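Local coordinates for Dna-binding protein RAP1 (Saccharomyces cerevisiae, PDB 4BJT) that binds DNA to repress or activate transcription, acts at telomeres, and binds the partner protein Rif1 through its C-terminal domain, at residues C[57-62]-C[140-145]; C[89-94]-C[117-122]; C[132-137]-C[160-165]. One frame throughout, in Å; residues are numbered along the deposited sequence.

Interaction 1 of 3, residues C[57-62]-C[140-145]. With EDO (1,2-ethanediol), chain I.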
loop_
_atom_site.group_PDB
_atom_site.type_symbol
_atom_site.label_atom_id
_atom_site.label_comp_id
_atom_site.label_asym_id
_atom_site.label_seq_id
_atom_site.Cartn_x
_atom_site.Cartn_y
_atom_site.Cartn_z
ATOM N N ILE C 57 1.118 9.574 -11.632
ATOM C CA ILE C 57 2.553 9.780 -11.476
ATOM C C ILE C 57 3.132 8.902 -10.363
ATOM O O ILE C 57 4.334 8.609 -10.386
ATOM C CB ILE C 57 2.940 11.259 -11.264
ATOM C CG1 ILE C 57 2.437 11.815 -9.913
ATOM C CG2 ILE C 57 2.470 12.112 -12.457
ATOM C CD1 ILE C 57 2.960 13.174 -9.571
ATOM N N TYR C 58 2.313 8.516 -9.390
ATOM C CA TYR C 58 2.769 7.649 -8.294
ATOM C C TYR C 58 2.793 6.171 -8.703
ATOM O O TYR C 58 3.439 5.355 -8.041
ATOM C CB TYR C 58 1.894 7.849 -7.056
ATOM C CG TYR C 58 1.998 9.260 -6.524
ATOM C CD1 TYR C 58 3.052 9.638 -5.700
ATOM C CD2 TYR C 58 1.076 10.229 -6.883
ATOM C CE1 TYR C 58 3.170 10.944 -5.236
ATOM C CE2 TYR C 58 1.188 11.538 -6.430
ATOM C CZ TYR C 58 2.225 11.888 -5.590
ATOM O OH TYR C 58 2.402 13.194 -5.184
ATOM N N ASP C 59 2.036 5.814 -9.739
ATOM C CA ASP C 59 1.957 4.447 -10.256
ATOM C C ASP C 59 2.918 4.159 -11.405
ATOM O O ASP C 59 3.232 2.991 -11.653
ATOM C CB ASP C 59 0.542 4.198 -10.816
ATOM C CG ASP C 59 -0.549 4.229 -9.777
ATOM O OD1 ASP C 59 -0.282 3.804 -8.628
ATOM O OD2 ASP C 59 -1.648 4.772 -10.076
ATOM N N ASN C 60 3.325 5.188 -12.145
ATOM C CA ASN C 60 4.135 5.047 -13.363
ATOM C C ASN C 60 5.626 5.244 -13.169
ATOM O O ASN C 60 6.347 5.392 -14.165
ATOM C CB ASN C 60 3.631 6.055 -14.409
ATOM C CG ASN C 60 2.219 5.908 -14.782
ATOM O OD1 ASN C 60 1.648 4.833 -14.646
ATOM N ND2 ASN C 60 1.699 6.919 -15.448
ATOM N N ILE C 61 6.110 5.206 -11.929
ATOM C CA ILE C 61 7.540 5.314 -11.627
ATOM C C ILE C 61 8.210 4.172 -12.413
ATOM O O ILE C 61 7.739 3.040 -12.356
ATOM C CB ILE C 61 7.780 5.152 -10.107
ATOM C CG1 ILE C 61 7.288 6.394 -9.365
ATOM C CG2 ILE C 61 9.279 4.881 -9.803
ATOM C CD1 ILE C 61 7.110 6.199 -7.887
ATOM N N ASP C 62 9.285 4.469 -13.140
ATOM C CA ASP C 62 9.973 3.477 -13.984
ATOM C C ASP C 62 10.710 2.486 -13.081
ATOM O O ASP C 62 11.626 2.866 -12.360
ATOM C CB ASP C 62 10.947 4.177 -14.923
ATOM C CG ASP C 62 11.703 3.262 -15.868
ATOM O OD1 ASP C 62 11.612 2.036 -15.705
ATOM O OD2 ASP C 62 12.351 3.779 -16.810
ATOM N N PHE C 140 -1.515 -1.205 -3.867
ATOM C CA PHE C 140 -0.331 -2.011 -3.471
ATOM C C PHE C 140 0.885 -1.707 -4.315
ATOM O O PHE C 140 1.981 -1.479 -3.787
ATOM C CB PHE C 140 -0.606 -3.515 -3.557
ATOM C CG PHE C 140 -0.641 -4.190 -2.229
ATOM C CD1 PHE C 140 0.520 -4.525 -1.586
ATOM C CD2 PHE C 140 -1.838 -4.491 -1.624
ATOM C CE1 PHE C 140 0.495 -5.175 -0.349
ATOM C CE2 PHE C 140 -1.861 -5.098 -0.378
ATOM C CZ PHE C 140 -0.690 -5.465 0.233
ATOM N N PRO C 141 0.775 -1.699 -5.655
ATOM C CA PRO C 141 1.975 -1.404 -6.462
ATOM C C PRO C 141 2.564 -0.028 -6.168
ATOM O O PRO C 141 3.775 0.139 -6.040
ATOM C CB PRO C 141 1.475 -1.549 -7.899
ATOM C CG PRO C 141 0.328 -2.498 -7.783
ATOM C CD PRO C 141 -0.362 -2.047 -6.513
ATOM N N ARG C 142 1.688 0.956 -5.990
ATOM C CA ARG C 142 2.086 2.302 -5.661
ATOM C C ARG C 142 2.905 2.315 -4.359
ATOM O O ARG C 142 3.875 3.061 -4.230
ATOM C CB ARG C 142 0.792 3.140 -5.462
ATOM C CG ARG C 142 1.076 4.571 -5.287
ATOM C CD ARG C 142 -0.206 5.396 -5.143
ATOM N NE ARG C 142 -1.042 5.315 -6.338
ATOM C CZ ARG C 142 -2.173 6.007 -6.511
ATOM N NH1 ARG C 142 -2.650 6.764 -5.537
ATOM N NH2 ARG C 142 -2.850 5.917 -7.651
ATOM N N TYR C 143 2.480 1.528 -3.374
ATOM C CA TYR C 143 3.170 1.472 -2.094
ATOM C C TYR C 143 4.609 1.057 -2.316
ATOM O O TYR C 143 5.527 1.754 -1.883
ATOM C CB TYR C 143 2.453 0.516 -1.135
ATOM C CG TYR C 143 3.019 0.546 0.269
ATOM C CD1 TYR C 143 4.242 -0.055 0.566
ATOM C CD2 TYR C 143 2.383 1.255 1.282
ATOM C CE1 TYR C 143 4.785 0.011 1.841
ATOM C CE2 TYR C 143 2.887 1.274 2.580
ATOM C CZ TYR C 143 4.091 0.661 2.857
ATOM O OH TYR C 143 4.555 0.741 4.147
ATOM N N PHE C 144 4.821 -0.054 -3.007
ATOM C CA PHE C 144 6.209 -0.539 -3.202
ATOM C C PHE C 144 7.040 0.365 -4.088
ATOM O O PHE C 144 8.198 0.617 -3.766
ATOM C CB PHE C 144 6.217 -1.976 -3.729
ATOM C CG PHE C 144 5.790 -2.961 -2.681
ATOM C CD1 PHE C 144 6.614 -3.256 -1.619
ATOM C CD2 PHE C 144 4.543 -3.543 -2.720
ATOM C CE1 PHE C 144 6.203 -4.138 -0.621
ATOM C CE2 PHE C 144 4.127 -4.406 -1.702
ATOM C CZ PHE C 144 4.965 -4.697 -0.667
ATOM N N LEU C 145 6.486 0.882 -5.201
ATOM C CA LEU C 145 7.296 1.751 -6.050
ATOM C C LEU C 145 7.788 2.953 -5.290
ATOM O O LEU C 145 8.935 3.357 -5.454
ATOM C CB LEU C 145 6.512 2.230 -7.266
ATOM C CG LEU C 145 6.209 1.174 -8.324
ATOM C CD1 LEU C 145 5.079 1.649 -9.259
ATOM C CD2 LEU C 145 7.468 0.814 -9.117
HETATM C C1 EDO I . 5.857 11.322 -8.024
HETATM O O1 EDO I . 6.341 10.009 -7.711
HETATM C C2 EDO I . 6.758 11.928 -9.119
HETATM O O2 EDO I . 6.574 11.216 -10.325
HETATM O O HOH W 1 -0.806 1.085 -7.648
#
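Arg-142, in the first turn of helix 140-150, grips Asp-59 side-on with two nitrogens. Its NE donates to Asp-59 OD1 at 2.8 Å, almost straight at 170°, while Arg-142 NH2 reaches Asp-59 OD2 at 2.9 Å. Each carboxylate oxygen is met on its syn side, and both lie near the guanidinium plane, although the two flat groups are turned 40° against each other. The arginine chain is extended up to CD and then bends (chi3 -62°), which swings NE over to the acid. On the way it runs beside Tyr-58, the residue before the acid, with Arg-142 CD 3.8 Å from Tyr-58 CB. A water closes a second link, taking a bond from Arg-142 N at 3.0 Å and giving one to Asp-59 OD1. The remaining nitrogen, Arg-142 NH1, forms a salt bridge with Glu-55 and a hydrogen bond to Pro-159 O.

One turn further on, Leu-145 turns to the backbone of the acid itself: Leu-145 CD1 lies 3.3 Å from Asp-59 O. Leu-145 CB has Ile-61 CD1 at 4.1 Å.

Charge thus joins the two pieces at one end and apolar packing at the other. The guanidinium charge is shared between two acids, Asp-59 and Glu-55, and the carboxylate of Asp-59, water-linked to a backbone N-H at the start of the helix, is probably stabilised as the anion.

Interaction 2 of 3, residues C[89-94]-C[117-122]; sequences RQFMDK and DETGIR
Lys-94 and Thr-119 bring the two backbones within 6.5 Å of each other, CA to CA, where helix 88-99 passes the C-terminal end of helix 108-119 in this all-helical Rap1 C-terminal domain. Just beyond Thr-119 the chain leaves helical geometry at Gly-120, whose phi is positive (72°), and past it the tip of Ile-121, CD1, reaches back to helix 88-99.

No hydrogen bond crosses the contact, which rests on the side of an aliphatic chain and the edge of a ring. Lys-94 has CG anti to its backbone N (chi1 -168°), which lays that methylene against the helix end: CG is 3.6 Å from Glu-118 O and 3.7 Å from Thr-119 CG2. A bend at chi2 then turns the chain so that it crosses Glu-118 at about a right angle. Lys-94 CE comes within 3.6 Å of Glu-118 OE1, but NZ stays 4.0 Å from that oxygen, too far for a salt bridge; NZ also has a long, weak ion pair with Glu-97. An alanine in place of Lys-94 would probably open a gap beside Thr-119 CG2 and Glu-118 O and deprive the Glu-118 carboxylate of its nearby positive charge.

Thr-119 turns its methyl to the lysine, while its hydroxyl bonds back to Leu-115 O within its own helix. Phe-91 approaches with the rim of its ring and crosses both Thr-119 and Ile-121 at about a right angle. The same ring packs edge-to-face with Phe-82 and with Phe-144 of helix 140-150. Thr-119 O lies in the ring plane, 3.9 Å from Phe-91 CE1, and the neighbouring rim atom, Phe-91 CZ, meets Ile-121 CD1 at 4.2 Å.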
loop_
_atom_site.group_PDB
_atom_site.type_symbol
_atom_site.label_atom_id
_atom_site.label_comp_id
_atom_site.label_asym_id
_atom_site.label_seq_id
_atom_site.Cartn_x
_atom_site.Cartn_y
_atom_site.Cartn_z
ATOM N N ARG C 89 11.359 -4.625 -11.798
ATOM C CA ARG C 89 10.274 -4.882 -12.737
ATOM C C ARG C 89 9.726 -6.310 -12.559
ATOM O O ARG C 89 8.515 -6.503 -12.601
ATOM C CB ARG C 89 10.743 -4.634 -14.177
ATOM C CG ARG C 89 9.649 -4.813 -15.207
ATOM C CD ARG C 89 10.169 -4.544 -16.589
ATOM N NE ARG C 89 10.451 -3.126 -16.827
ATOM C CZ ARG C 89 9.554 -2.213 -17.220
ATOM N NH1 ARG C 89 8.286 -2.546 -17.394
ATOM N NH2 ARG C 89 9.923 -0.957 -17.422
ATOM N N GLN C 90 10.597 -7.294 -12.372
ATOM C CA GLN C 90 10.146 -8.674 -12.231
ATOM C C GLN C 90 9.276 -8.824 -10.984
ATOM O O GLN C 90 8.220 -9.469 -11.027
ATOM C CB GLN C 90 11.306 -9.652 -12.228
ATOM C CG GLN C 90 10.814 -11.089 -12.379
ATOM C CD GLN C 90 11.964 -12.052 -12.496
ATOM O OE1 GLN C 90 12.882 -12.007 -11.698
ATOM N NE2 GLN C 90 12.003 -12.859 -13.561
ATOM N N PHE C 91 9.704 -8.216 -9.867
ATOM C CA PHE C 91 8.912 -8.225 -8.637
ATOM C C PHE C 91 7.561 -7.560 -8.867
ATOM O O PHE C 91 6.523 -8.115 -8.509
ATOM C CB PHE C 91 9.667 -7.522 -7.499
ATOM C CG PHE C 91 8.807 -7.158 -6.307
ATOM C CD1 PHE C 91 8.414 -8.125 -5.386
ATOM C CD2 PHE C 91 8.386 -5.863 -6.114
ATOM C CE1 PHE C 91 7.603 -7.790 -4.301
ATOM C CE2 PHE C 91 7.554 -5.536 -5.046
ATOM C CZ PHE C 91 7.210 -6.495 -4.117
ATOM N N MET C 92 7.554 -6.385 -9.491
ATOM C CA MET C 92 6.319 -5.627 -9.691
ATOM C C MET C 92 5.366 -6.395 -10.590
ATOM O O MET C 92 4.163 -6.375 -10.357
ATOM C CB MET C 92 6.594 -4.239 -10.302
ATOM C CG MET C 92 7.399 -3.326 -9.409
ATOM S SD MET C 92 6.634 -2.972 -7.789
ATOM C CE MET C 92 5.112 -2.352 -8.261
ATOM N N ASP C 93 5.873 -7.064 -11.601
ATOM C CA ASP C 93 5.020 -7.817 -12.494
ATOM C C ASP C 93 4.414 -9.043 -11.776
ATOM O O ASP C 93 3.238 -9.335 -11.999
ATOM C CB ASP C 93 5.761 -8.175 -13.787
ATOM C CG ASP C 93 6.081 -6.951 -14.660
ATOM O OD1 ASP C 93 5.632 -5.839 -14.328
ATOM O OD2 ASP C 93 6.890 -7.082 -15.589
ATOM N N LYS C 94 5.157 -9.699 -10.850
ATOM C CA LYS C 94 4.581 -10.798 -10.058
ATOM C C LYS C 94 3.522 -10.252 -9.099
ATOM O O LYS C 94 2.474 -10.868 -8.928
ATOM C CB LYS C 94 5.657 -11.580 -9.289
ATOM C CG LYS C 94 5.152 -12.874 -8.693
ATOM C CD LYS C 94 4.819 -13.906 -9.774
ATOM C CE LYS C 94 4.266 -15.180 -9.211
ATOM N NZ LYS C 94 4.247 -16.278 -10.231
ATOM N N ASP C 117 3.866 -16.381 -0.460
ATOM C CA ASP C 117 4.308 -17.499 -1.302
ATOM C C ASP C 117 4.821 -17.133 -2.661
ATOM O O ASP C 117 5.722 -17.810 -3.160
ATOM C CB ASP C 117 3.153 -18.513 -1.492
ATOM C CG ASP C 117 2.687 -19.188 -0.217
ATOM O OD1 ASP C 117 3.439 -19.158 0.785
ATOM O OD2 ASP C 117 1.564 -19.732 -0.213
ATOM N N GLU C 118 4.239 -16.098 -3.300
ATOM C CA GLU C 118 4.593 -15.737 -4.671
ATOM C C GLU C 118 5.543 -14.572 -4.807
ATOM O O GLU C 118 6.306 -14.537 -5.773
ATOM C CB GLU C 118 3.323 -15.465 -5.477
ATOM C CG GLU C 118 2.448 -16.711 -5.571
ATOM C CD GLU C 118 1.170 -16.495 -6.346
ATOM O OE1 GLU C 118 1.246 -16.239 -7.569
ATOM O OE2 GLU C 118 0.089 -16.535 -5.715
ATOM N N THR C 119 5.470 -13.597 -3.895
ATOM C CA THR C 119 6.301 -12.392 -3.960
ATOM C C THR C 119 7.282 -12.245 -2.785
ATOM O O THR C 119 8.079 -11.325 -2.841
ATOM C CB THR C 119 5.433 -11.123 -4.112
ATOM O OG1 THR C 119 4.339 -11.168 -3.220
ATOM C CG2 THR C 119 4.881 -10.947 -5.503
ATOM N N GLY C 120 7.223 -13.097 -1.759
ATOM C CA GLY C 120 8.182 -13.002 -0.666
ATOM C C GLY C 120 7.982 -11.814 0.248
ATOM O O GLY C 120 8.941 -11.362 0.876
ATOM N N ILE C 121 6.757 -11.315 0.368
ATOM C CA ILE C 121 6.450 -10.230 1.302
ATOM C C ILE C 121 5.998 -10.879 2.609
ATOM O O ILE C 121 5.111 -11.735 2.584
ATOM C CB ILE C 121 5.366 -9.298 0.753
ATOM C CG1 ILE C 121 5.752 -8.718 -0.641
ATOM C CG2 ILE C 121 5.076 -8.167 1.769
ATOM C CD1 ILE C 121 4.561 -8.215 -1.403
ATOM N N ARG C 122 6.606 -10.501 3.749
ATOM C CA ARG C 122 6.228 -11.116 5.028
ATOM C C ARG C 122 4.780 -10.783 5.383
ATOM O O ARG C 122 4.307 -9.691 5.102
ATOM C CB ARG C 122 7.185 -10.714 6.146
ATOM C CG ARG C 122 8.566 -11.339 5.944
ATOM C CD ARG C 122 9.510 -11.005 7.066
ATOM N NE ARG C 122 10.865 -11.495 6.811
ATOM C CZ ARG C 122 11.309 -12.729 7.022
ATOM N NH1 ARG C 122 10.506 -13.657 7.542
ATOM N NH2 ARG C 122 12.570 -13.041 6.747
#

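Interaction 3 of 3, residues C[132-137]-C[160-165]; sequences CLSGDL and GIWTHD
Trp-162 N donates to Cys-132 O at 2.9 Å (162°), the direct hydrogen bond joining the end of helix 123-132 to the loop before helix 164-171. The same carbonyl oxygen lies near the indole plane, at the ring edge, 3.4 Å from Trp-162 CD1. Beside this bond, Leu-133 and Ile-161 run alongside each other in the same direction, with Leu-133 CD2 3.9 Å from Ile-161 CG1. Cys-132 SG touches the other branch, Ile-161 CG2, at 4.0 Å.

Two waters extend the join. One donates to Leu-133 O at 2.7 Å and to Gly-160 O at 2.6 Å, so both carbonyls are satisfied by one molecule; the other lies between Ser-134 OG and Trp-162 NE1, its bond to the indole being weak.

Further out, Arg-193 holds Ser-134 OG by a hydrogen bond and makes a cation-pi contact with Trp-162, while His-185 stacks on the indole and bonds to Gly-160 N. Further along segment 132-137, Gly-135 and Leu-137 make backbone hydrogen bonds to the bound Rif1 peptide. Helix 123-132 ends in a Schellman motif at Ser-134, overlapped by a type I' turn from Leu-133 to Asp-136 that leads into this peptide-binding backbone.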
loop_
_atom_site.group_PDB
_atom_site.type_symbol
_atom_site.label_atom_id
_atom_site.label_comp_id
_atom_site.label_asym_id
_atom_site.label_seq_id
_atom_site.Cartn_x
_atom_site.Cartn_y
_atom_site.Cartn_z
ATOM N N CYS C 132 -3.011 0.288 5.966
ATOM C CA CYS C 132 -2.798 1.690 5.647
ATOM C C CYS C 132 -3.346 2.091 4.281
ATOM O O CYS C 132 -3.504 3.286 4.020
ATOM C CB CYS C 132 -1.348 2.093 5.808
ATOM S SG CYS C 132 -0.310 1.748 4.394
ATOM N N LEU C 133 -3.693 1.096 3.427
ATOM C CA LEU C 133 -4.335 1.356 2.152
ATOM C C LEU C 133 -5.876 1.328 2.299
ATOM O O LEU C 133 -6.558 1.418 1.280
ATOM C CB LEU C 133 -3.938 0.313 1.097
ATOM C CG LEU C 133 -2.447 0.222 0.764
ATOM C CD1 LEU C 133 -2.201 -0.771 -0.359
ATOM C CD2 LEU C 133 -1.839 1.540 0.510
ATOM N N SER C 134 -6.407 1.127 3.505
ATOM C CA SER C 134 -7.863 0.964 3.723
ATOM C C SER C 134 -8.411 -0.198 2.857
ATOM O O SER C 134 -9.545 -0.130 2.382
ATOM C CB SER C 134 -8.627 2.261 3.434
ATOM O OG SER C 134 -8.154 3.350 4.201
ATOM N N GLY C 135 -7.587 -1.224 2.647
ATOM C CA GLY C 135 -7.942 -2.407 1.872
ATOM C C GLY C 135 -8.016 -2.238 0.367
ATOM O O GLY C 135 -8.510 -3.139 -0.307
ATOM N N ASP C 136 -7.497 -1.121 -0.188
ATOM C CA ASP C 136 -7.593 -0.861 -1.629
ATOM C C ASP C 136 -6.419 -1.517 -2.313
ATOM O O ASP C 136 -5.313 -0.948 -2.363
ATOM C CB ASP C 136 -7.631 0.636 -1.904
ATOM C CG ASP C 136 -7.940 0.971 -3.361
ATOM O OD1 ASP C 136 -7.918 0.049 -4.204
ATOM O OD2 ASP C 136 -8.205 2.152 -3.659
ATOM N N LEU C 137 -6.643 -2.725 -2.845
ATOM C CA LEU C 137 -5.576 -3.516 -3.482
ATOM C C LEU C 137 -4.907 -2.813 -4.631
ATOM O O LEU C 137 -3.730 -3.094 -4.891
ATOM C CB LEU C 137 -6.085 -4.858 -4.033
ATOM C CG LEU C 137 -6.722 -5.844 -3.103
ATOM C CD1 LEU C 137 -6.760 -7.205 -3.752
ATOM C CD2 LEU C 137 -6.023 -5.906 -1.791
ATOM N N GLY C 160 -3.497 7.841 -1.164
ATOM C CA GLY C 160 -3.953 6.480 -0.908
ATOM C C GLY C 160 -3.199 5.737 0.172
ATOM O O GLY C 160 -3.642 4.674 0.601
ATOM N N ILE C 161 -2.050 6.263 0.620
ATOM C CA ILE C 161 -1.247 5.608 1.647
ATOM C C ILE C 161 -1.368 6.412 2.908
ATOM O O ILE C 161 -0.811 7.501 3.017
ATOM C CB ILE C 161 0.235 5.484 1.169
ATOM C CG1 ILE C 161 0.288 4.752 -0.185
ATOM C CG2 ILE C 161 1.098 4.812 2.254
ATOM C CD1 ILE C 161 1.658 4.460 -0.708
ATOM N N TRP C 162 -2.166 5.901 3.858
ATOM C CA TRP C 162 -2.423 6.605 5.097
ATOM C C TRP C 162 -1.296 6.415 6.096
ATOM O O TRP C 162 -1.047 5.304 6.546
ATOM C CB TRP C 162 -3.748 6.130 5.714
ATOM C CG TRP C 162 -4.936 6.588 4.943
ATOM C CD1 TRP C 162 -5.497 5.996 3.854
ATOM C CD2 TRP C 162 -5.731 7.743 5.226
ATOM N NE1 TRP C 162 -6.571 6.733 3.417
ATOM C CE2 TRP C 162 -6.734 7.817 4.240
ATOM C CE3 TRP C 162 -5.698 8.710 6.230
ATOM C CZ2 TRP C 162 -7.692 8.835 4.222
ATOM C CZ3 TRP C 162 -6.664 9.689 6.233
ATOM C CH2 TRP C 162 -7.612 9.780 5.204
ATOM N N THR C 163 -0.676 7.501 6.508
ATOM C CA THR C 163 0.356 7.456 7.533
ATOM C C THR C 163 -0.255 7.684 8.924
ATOM O O THR C 163 -1.405 8.114 9.070
ATOM C CB THR C 163 1.396 8.524 7.259
ATOM O OG1 THR C 163 0.746 9.790 7.350
ATOM C CG2 THR C 163 2.047 8.359 5.897
ATOM N N HIS C 164 0.569 7.477 9.956
ATOM C CA HIS C 164 0.144 7.755 11.328
ATOM C C HIS C 164 -0.276 9.214 11.469
ATOM O O HIS C 164 -1.329 9.502 12.037
ATOM C CB HIS C 164 1.278 7.422 12.305
ATOM C CG HIS C 164 0.968 7.813 13.718
ATOM N ND1 HIS C 164 0.160 7.027 14.524
ATOM C CD2 HIS C 164 1.323 8.925 14.403
ATOM C CE1 HIS C 164 0.064 7.675 15.681
ATOM N NE2 HIS C 164 0.755 8.817 15.656
ATOM N N ASP C 165 0.518 10.141 10.901
ATOM C CA ASP C 165 0.192 11.566 10.940
ATOM C C ASP C 165 -1.138 11.872 10.259
ATOM O O ASP C 165 -1.885 12.718 10.726
ATOM C CB ASP C 165 1.318 12.395 10.294
ATOM C CG ASP C 165 2.586 12.485 11.133
ATOM O OD1 ASP C 165 2.545 12.079 12.329
ATOM O OD2 ASP C 165 3.606 13.001 10.613
HETATM O O HOH W 2 -5.901 3.569 -0.177
HETATM O O HOH W 3 -9.091 5.506 2.640
#

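Overall arrangement
Helix 140-150 connects the three contacts. Its first turns carry one half of interaction 1 and also touch both other contacts, whose centres each lie 14 Å from that of interaction 1. Towards interaction 2, Met-92 CE packs 3.7 Å from Leu-145 CG, and Phe-144 CZ is 3.6 Å from Ile-121 CD1. Towards interaction 3, Tyr-143 CE2 meets Cys-132 SG at 3.7 Å. Interactions 2 and 3 do not touch, their nearest atoms being about 9 Å apart. Along the chain, interaction 2 is nested within the loop closed by interaction 1, whereas the segments of interactions 1 and 3 alternate. Interaction 3 adjoins the bound Rif1 peptide, through Gly-135 and Leu-137.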